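Local coordinates for protein esterase Rv0045c (Mycobacterium tuberculosis, PDB 6WYN) that hydrolyses carboxylic esters, preferring short, straight alkyl chains, and probably takes part in ester and lipid metabolism, at residues E174-L185 and I273-V284. Sequence-based numbering, arbitrary orientation.
Sequences ELVLVDVTPSAL and ITLVRGGSSGFV
The ring of Phe283 takes Leu185 at its edge, CZ lying 3.9 Å from Leu185 CD1, while a water shared by Ala184 O and Phe283 O sits over the centre of one face. Asp179 O approaches obliquely, 3.4 Å from Phe283 CD1. With CG anti to the backbone N (chi1 -162°), the ring is carried to the start of the helix that begins at Pro182, where it stacks with His310 and meets His188, a substrate-selectivity site. The Arg277 guanidinium has at its edge, in plane, Ser281 O, which accepts from NH2, and a second water, which links NE to Asp179 OD1, Ser281 O and Val284 N. Ser281 OG donates to the syn lone pair of Asp179 OD2 (2.6 Å), whereas Gly278 N reaches OD1 from above the carboxylate plane (3.0 Å); these bonds, to different oxygens, hold the carboxylate against rotation. OD2 also bonds His310 ND1, consistent with Asp179 being the acid of a Ser155-His310-Asp179 triad. Ser281 OG accepts from Phe283 N, an ST turn. In the central sheet of this alpha/beta-hydrolase fold the acid comes just after strand 174-178, between the nucleophile strand 150-154 and parallel strand 273-278, a known variant position. Backbones pair from Thr274 N to Leu175 O through to Asp179 N, which donates to Val276 O (2.6 Å). On one sheet face the Leu177 and Ile273 side chains cross, Leu177 CD1 3.8 Å from Ile273 CG2, with Leu175 alongside Ile273; on the other, Val176 CG1 meets Val276 CG2. Val284 CG2 packs against the Asp179 carbonyl carbon (3.4 Å) and more loosely touches Ala184 CB.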
loop_
_atom_site.group_PDB
_atom_site.type_symbol
_atom_site.label_atom_id
_atom_site.label_comp_id
_atom_site.label_asym_id
_atom_site.label_seq_id
_atom_site.Cartn_x
_atom_site.Cartn_y
_atom_site.Cartn_z
ATOM N N GLU A 174 -7.861 13.734 -6.115
ATOM C CA GLU A 174 -8.404 12.510 -6.755
ATOM C C GLU A 174 -7.905 11.273 -5.994
ATOM O O GLU A 174 -6.719 11.269 -5.628
ATOM C CB GLU A 174 -7.929 12.645 -8.197
ATOM C CG GLU A 174 -8.404 11.591 -9.116
ATOM C CD GLU A 174 -9.624 11.971 -9.933
ATOM O OE1 GLU A 174 -9.835 13.183 -10.229
ATOM O OE2 GLU A 174 -10.339 11.033 -10.283
ATOM N N LEU A 175 -8.788 10.321 -5.689
ATOM C CA LEU A 175 -8.441 9.065 -4.983
ATOM C C LEU A 175 -8.555 7.887 -5.950
ATOM O O LEU A 175 -9.580 7.758 -6.664
ATOM C CB LEU A 175 -9.375 8.800 -3.811
ATOM C CG LEU A 175 -9.255 9.752 -2.630
ATOM C CD1 LEU A 175 -10.491 9.704 -1.750
ATOM C CD2 LEU A 175 -8.028 9.420 -1.816
ATOM N N VAL A 176 -7.588 6.987 -5.882
ATOM C CA VAL A 176 -7.694 5.648 -6.501
ATOM C C VAL A 176 -7.551 4.649 -5.367
ATOM O O VAL A 176 -6.480 4.627 -4.722
ATOM C CB VAL A 176 -6.660 5.441 -7.614
ATOM C CG1 VAL A 176 -6.817 4.073 -8.221
ATOM C CG2 VAL A 176 -6.734 6.531 -8.688
ATOM N N LEU A 177 -8.613 3.881 -5.123
ATOM C CA LEU A 177 -8.679 2.818 -4.105
ATOM C C LEU A 177 -8.335 1.506 -4.786
ATOM O O LEU A 177 -9.062 1.122 -5.781
ATOM C CB LEU A 177 -10.086 2.750 -3.499
ATOM C CG LEU A 177 -10.555 3.970 -2.717
ATOM C CD1 LEU A 177 -11.932 3.703 -2.150
ATOM C CD2 LEU A 177 -9.613 4.313 -1.565
ATOM N N VAL A 178 -7.365 0.768 -4.261
ATOM C CA VAL A 178 -7.058 -0.572 -4.828
ATOM C C VAL A 178 -7.644 -1.640 -3.921
ATOM O O VAL A 178 -7.128 -1.858 -2.808
ATOM C CB VAL A 178 -5.567 -0.731 -5.121
ATOM C CG1 VAL A 178 -5.219 -2.073 -5.717
ATOM C CG2 VAL A 178 -5.111 0.377 -6.044
ATOM N N ASP A 179 -8.663 -2.344 -4.463
ATOM C CA ASP A 179 -9.341 -3.515 -3.878
ATOM C C ASP A 179 -9.745 -3.279 -2.419
ATOM O O ASP A 179 -9.583 -4.188 -1.621
ATOM C CB ASP A 179 -8.474 -4.766 -4.039
ATOM C CG ASP A 179 -9.291 -6.048 -4.203
ATOM O OD1 ASP A 179 -10.159 -6.060 -5.075
ATOM O OD2 ASP A 179 -9.074 -7.028 -3.421
ATOM N N VAL A 180 -10.368 -2.160 -2.109
ATOM C CA VAL A 180 -10.907 -1.937 -0.749
ATOM C C VAL A 180 -12.061 -0.932 -0.758
ATOM O O VAL A 180 -12.077 -0.018 -1.571
ATOM C CB VAL A 180 -9.766 -1.468 0.181
ATOM C CG1 VAL A 180 -9.375 -0.032 -0.145
ATOM C CG2 VAL A 180 -10.139 -1.636 1.648
ATOM N N THR A 181 -12.954 -1.084 0.219
ATOM C CA THR A 181 -13.915 -0.041 0.675
ATOM C C THR A 181 -13.914 -0.094 2.210
ATOM O O THR A 181 -13.451 -1.069 2.790
ATOM C CB THR A 181 -15.330 -0.277 0.117
ATOM O OG1 THR A 181 -15.902 -1.320 0.915
ATOM C CG2 THR A 181 -15.360 -0.687 -1.344
ATOM N N PRO A 182 -14.489 0.894 2.924
ATOM C CA PRO A 182 -14.591 0.795 4.383
ATOM C C PRO A 182 -15.229 -0.522 4.823
ATOM O O PRO A 182 -14.659 -1.232 5.653
ATOM C CB PRO A 182 -15.448 1.990 4.724
ATOM C CG PRO A 182 -15.043 2.980 3.668
ATOM C CD PRO A 182 -15.030 2.159 2.394
ATOM N N SER A 183 -16.360 -0.894 4.203
ATOM C CA SER A 183 -17.084 -2.143 4.568
ATOM C C SER A 183 -16.190 -3.368 4.353
ATOM O O SER A 183 -16.208 -4.294 5.185
ATOM C CB SER A 183 -18.394 -2.252 3.820
ATOM O OG SER A 183 -19.193 -1.106 4.076
ATOM N N ALA A 184 -15.436 -3.412 3.251
ATOM C CA ALA A 184 -14.646 -4.609 2.896
ATOM C C ALA A 184 -13.538 -4.822 3.927
ATOM O O ALA A 184 -13.306 -5.969 4.374
ATOM C CB ALA A 184 -14.099 -4.445 1.494
ATOM N N LEU A 185 -12.828 -3.775 4.307
ATOM C CA LEU A 185 -11.744 -3.968 5.305
ATOM C C LEU A 185 -12.369 -4.273 6.679
ATOM O O LEU A 185 -11.810 -5.071 7.387
ATOM C CB LEU A 185 -10.829 -2.733 5.363
ATOM C CG LEU A 185 -9.514 -2.956 6.125
ATOM C CD1 LEU A 185 -8.861 -4.268 5.773
ATOM C CD2 LEU A 185 -8.519 -1.831 5.842
ATOM N N ILE A 273 -13.521 9.484 -6.566
ATOM C CA ILE A 273 -13.017 8.142 -6.196
ATOM C C ILE A 273 -13.134 7.180 -7.362
ATOM O O ILE A 273 -14.257 7.029 -7.910
ATOM C CB ILE A 273 -13.792 7.597 -4.998
ATOM C CG1 ILE A 273 -13.621 8.497 -3.771
ATOM C CG2 ILE A 273 -13.346 6.160 -4.728
ATOM C CD1 ILE A 273 -14.522 8.123 -2.618
ATOM N N THR A 274 -12.017 6.531 -7.701
ATOM C CA THR A 274 -11.964 5.406 -8.663
ATOM C C THR A 274 -11.681 4.164 -7.847
ATOM O O THR A 274 -10.802 4.215 -7.005
ATOM C CB THR A 274 -10.919 5.644 -9.753
ATOM O OG1 THR A 274 -11.315 6.836 -10.445
ATOM C CG2 THR A 274 -10.812 4.481 -10.710
ATOM N N LEU A 275 -12.336 3.061 -8.130
ATOM C CA LEU A 275 -12.012 1.804 -7.445
ATOM C C LEU A 275 -11.393 0.895 -8.475
ATOM O O LEU A 275 -11.882 0.889 -9.635
ATOM C CB LEU A 275 -13.291 1.210 -6.837
ATOM C CG LEU A 275 -13.224 -0.204 -6.267
ATOM C CD1 LEU A 275 -12.312 -0.230 -5.043
ATOM C CD2 LEU A 275 -14.624 -0.672 -5.876
ATOM N N VAL A 276 -10.409 0.112 -8.047
ATOM C CA VAL A 276 -9.769 -0.935 -8.873
ATOM C C VAL A 276 -9.969 -2.226 -8.116
ATOM O O VAL A 276 -9.402 -2.306 -6.986
ATOM C CB VAL A 276 -8.282 -0.656 -9.175
ATOM C CG1 VAL A 276 -7.674 -1.768 -10.033
ATOM C CG2 VAL A 276 -8.080 0.685 -9.845
ATOM N N ARG A 277 -10.697 -3.190 -8.689
ATOM C CA ARG A 277 -10.796 -4.506 -8.036
ATOM C C ARG A 277 -9.904 -5.510 -8.752
ATOM O O ARG A 277 -9.736 -5.413 -9.988
ATOM C CB ARG A 277 -12.232 -5.058 -8.019
ATOM C CG ARG A 277 -13.188 -4.391 -7.042
ATOM C CD ARG A 277 -14.557 -5.096 -7.023
ATOM N NE ARG A 277 -14.260 -6.514 -6.941
ATOM C CZ ARG A 277 -14.628 -7.442 -7.850
ATOM N NH1 ARG A 277 -15.441 -7.104 -8.835
ATOM N NH2 ARG A 277 -14.179 -8.700 -7.770
ATOM N N GLY A 278 -9.455 -6.487 -8.008
ATOM C CA GLY A 278 -8.930 -7.751 -8.547
ATOM C C GLY A 278 -10.080 -8.675 -8.903
ATOM O O GLY A 278 -10.892 -8.945 -8.022
ATOM N N GLY A 279 -10.179 -9.049 -10.181
ATOM C CA GLY A 279 -11.175 -10.001 -10.731
ATOM C C GLY A 279 -11.195 -11.356 -10.049
ATOM O O GLY A 279 -12.268 -11.957 -10.001
ATOM N N SER A 280 -10.073 -11.820 -9.512
ATOM C CA SER A 280 -9.968 -13.060 -8.703
ATOM C C SER A 280 -9.979 -12.749 -7.197
ATOM O O SER A 280 -9.690 -13.620 -6.423
ATOM C CB SER A 280 -8.761 -13.845 -9.068
ATOM O OG SER A 280 -8.827 -14.110 -10.458
ATOM N N SER A 281 -10.271 -11.530 -6.798
ATOM C CA SER A 281 -10.349 -11.181 -5.371
ATOM C C SER A 281 -11.821 -11.122 -4.964
ATOM O O SER A 281 -12.553 -10.355 -5.556
ATOM C CB SER A 281 -9.647 -9.877 -5.078
ATOM O OG SER A 281 -9.879 -9.525 -3.726
ATOM N N GLY A 282 -12.169 -11.853 -3.921
ATOM C CA GLY A 282 -13.474 -11.774 -3.238
ATOM C C GLY A 282 -13.519 -10.668 -2.200
ATOM O O GLY A 282 -14.579 -10.457 -1.581
ATOM N N PHE A 283 -12.440 -9.913 -2.037
ATOM C CA PHE A 283 -12.326 -8.966 -0.910
ATOM C C PHE A 283 -13.448 -7.940 -0.955
ATOM O O PHE A 283 -14.076 -7.633 0.081
ATOM C CB PHE A 283 -10.942 -8.328 -0.946
ATOM C CG PHE A 283 -10.544 -7.687 0.350
ATOM C CD1 PHE A 283 -10.846 -6.366 0.598
ATOM C CD2 PHE A 283 -9.830 -8.409 1.294
ATOM C CE1 PHE A 283 -10.456 -5.758 1.782
ATOM C CE2 PHE A 283 -9.441 -7.807 2.488
ATOM C CZ PHE A 283 -9.744 -6.476 2.713
ATOM N N VAL A 284 -13.673 -7.375 -2.131
ATOM C CA VAL A 284 -14.712 -6.360 -2.380
ATOM C C VAL A 284 -15.853 -7.036 -3.158
ATOM O O VAL A 284 -15.579 -7.573 -4.229
ATOM C CB VAL A 284 -14.142 -5.169 -3.154
ATOM C CG1 VAL A 284 -15.228 -4.120 -3.442
ATOM C CG2 VAL A 284 -12.934 -4.580 -2.398
HETATM O O HOH W 1 -12.476 -7.660 -4.862
HETATM O O HOH W 2 -13.546 -8.376 2.775
#